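Local coordinates for Endonuclease/exonuclease/phosphatase (Beutenbergia cavernae DSM 12333, PDB 4RUW), which is of undetermined function but belongs to the endonuclease/exonuclease/phosphatase family, with a DNase I-like domain that holds a zinc ion, followed by an Ig-like domain, at residues A[98-103]-A[140-145]. Sequence-based numbering, arbitrary orientation.
Sequences HRDAPG and AVLPGS. With ZN (zinc ion), chain B.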
loop_
_atom_site.group_PDB
_atom_site.type_symbol
_atom_site.label_atom_id
_atom_site.label_comp_id
_atom_site.label_asym_id
_atom_site.label_seq_id
_atom_site.Cartn_x
_atom_site.Cartn_y
_atom_site.Cartn_z
ATOM N N HIS A 98 -1.981 1.656 -20.512
ATOM C CA HIS A 98 -2.372 2.677 -21.483
ATOM C C HIS A 98 -3.575 2.262 -22.308
ATOM O O HIS A 98 -3.812 1.077 -22.559
ATOM C CB HIS A 98 -1.221 3.059 -22.422
ATOM C CG HIS A 98 -0.248 4.020 -21.808
ATOM N ND1 HIS A 98 0.633 4.760 -22.576
ATOM C CD2 HIS A 98 -0.030 4.352 -20.517
ATOM C CE1 HIS A 98 1.355 5.522 -21.751
ATOM N NE2 HIS A 98 0.977 5.290 -20.515
ATOM N N ARG A 99 -4.340 3.261 -22.724
ATOM C CA ARG A 99 -5.379 3.053 -23.704
ATOM C C ARG A 99 -5.173 4.141 -24.748
ATOM O O ARG A 99 -5.578 5.293 -24.556
ATOM C CB ARG A 99 -6.759 3.122 -23.052
ATOM C CG ARG A 99 -7.898 2.859 -24.019
ATOM C CD ARG A 99 -9.092 2.238 -23.325
ATOM N NE ARG A 99 -9.846 3.196 -22.525
ATOM C CZ ARG A 99 -10.870 2.864 -21.744
ATOM N NH1 ARG A 99 -11.249 1.597 -21.647
ATOM N NH2 ARG A 99 -11.512 3.791 -21.051
ATOM N N ASP A 100 -4.491 3.775 -25.833
ATOM C CA ASP A 100 -3.992 4.738 -26.817
ATOM C C ASP A 100 -4.627 4.542 -28.182
ATOM O O ASP A 100 -4.797 3.409 -28.631
ATOM C CB ASP A 100 -2.488 4.570 -27.048
ATOM C CG ASP A 100 -1.644 4.800 -25.818
ATOM O OD1 ASP A 100 -2.068 5.502 -24.861
ATOM O OD2 ASP A 100 -0.508 4.269 -25.821
ATOM N N ALA A 101 -4.920 5.649 -28.858
ATOM C CA ALA A 101 -5.252 5.639 -30.278
ATOM C C ALA A 101 -3.980 5.297 -31.075
ATOM O O ALA A 101 -2.880 5.360 -30.536
ATOM C CB ALA A 101 -5.793 7.012 -30.681
ATOM N N PRO A 102 -4.121 4.933 -32.363
ATOM C CA PRO A 102 -2.926 4.638 -33.165
ATOM C C PRO A 102 -2.018 5.847 -33.358
ATOM O O PRO A 102 -2.496 6.983 -33.363
ATOM C CB PRO A 102 -3.511 4.209 -34.516
ATOM C CG PRO A 102 -4.855 3.699 -34.194
ATOM C CD PRO A 102 -5.358 4.571 -33.073
ATOM N N GLY A 103 -0.724 5.597 -33.516
ATOM C CA GLY A 103 0.253 6.648 -33.723
ATOM C C GLY A 103 1.629 6.172 -33.306
ATOM O O GLY A 103 1.762 5.077 -32.757
ATOM N N ALA A 140 7.589 12.653 -28.201
ATOM C CA ALA A 140 6.565 13.594 -28.639
ATOM C C ALA A 140 5.202 13.227 -28.074
ATOM O O ALA A 140 4.890 12.050 -27.902
ATOM C CB ALA A 140 6.511 13.652 -30.158
ATOM N N VAL A 141 4.394 14.243 -27.787
ATOM C CA VAL A 141 3.028 14.030 -27.328
ATOM C C VAL A 141 2.269 13.202 -28.355
ATOM O O VAL A 141 2.279 13.517 -29.544
ATOM C CB VAL A 141 2.299 15.373 -27.095
ATOM C CG1 VAL A 141 0.799 15.165 -26.928
ATOM C CG2 VAL A 141 2.883 16.087 -25.886
ATOM N N LEU A 142 1.639 12.127 -27.893
ATOM C CA LEU A 142 0.849 11.273 -28.763
ATOM C C LEU A 142 -0.622 11.597 -28.572
ATOM O O LEU A 142 -1.194 11.297 -27.526
ATOM C CB LEU A 142 1.114 9.798 -28.452
ATOM C CG LEU A 142 0.303 8.780 -29.254
ATOM C CD1 LEU A 142 0.569 8.928 -30.751
ATOM C CD2 LEU A 142 0.593 7.354 -28.779
ATOM N N PRO A 143 -1.237 12.239 -29.574
ATOM C CA PRO A 143 -2.665 12.558 -29.478
ATOM C C PRO A 143 -3.505 11.302 -29.283
ATOM O O PRO A 143 -3.225 10.268 -29.890
ATOM C CB PRO A 143 -2.965 13.208 -30.832
ATOM C CG PRO A 143 -1.649 13.766 -31.273
ATOM C CD PRO A 143 -0.632 12.772 -30.808
ATOM N N GLY A 144 -4.503 11.379 -28.412
ATOM C CA GLY A 144 -5.399 10.263 -28.200
ATOM C C GLY A 144 -4.841 9.181 -27.292
ATOM O O GLY A 144 -5.436 8.110 -27.175
ATOM N N SER A 145 -3.706 9.447 -26.650
ATOM C CA SER A 145 -3.151 8.486 -25.704
ATOM C C SER A 145 -3.723 8.715 -24.307
ATOM O O SER A 145 -4.222 9.794 -23.992
ATOM C CB SER A 145 -1.624 8.570 -25.682
ATOM O OG SER A 145 -1.174 9.858 -25.292
HETATM ZN ZN ZN B . 0.871 4.614 -24.543
HETATM O O HOH W 1 -2.647 7.526 -28.868
HETATM O O HOH W 2 -2.358 9.602 -32.430
#
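D100 lies against S145 where the end of strand 91-98 of the DNase I-like fold and the loop that follows it, which supply the zinc ligands H98 and D100, meet a type II beta turn, L142 to S145. The carboxylate of D100 is split between two tasks. OD2 binds zinc at 1.9 Å, while OD1 faces the turn, 3.2 Å from CB of S145, and accepts a hydrogen bond from the backbone N of S146, which ties the metal ligand to the start of strand 146-153. H98 binds the same ion through ND1 at 2.0 Å, and OD2 of D100 sits in the plane of its ring, at the edge. H107 and H137 complete the four-residue zinc site.

One direct backbone bond joins the segments: A101 N donates to G144 O (3.0 Å), nearly straight at 163° but coming from above the carbonyl plane. CB of A101 rests 3.7 Å from that same oxygen. Farther along, L142 reaches across with CD1, which packs 3.8 Å from CA of G103. Two waters bridge the two segments: each donates to P143 O, one also to A101 O and the other to P102 O, so that P143 O accepts from both waters. S145 N donates to L142 O to close the turn. The OG of S145 occupies the crowded position between backbone N and carbonyl carbon (chi1 60°), and from there it adds a second bond to L142 O, 2.7 Å long and in the carbonyl plane.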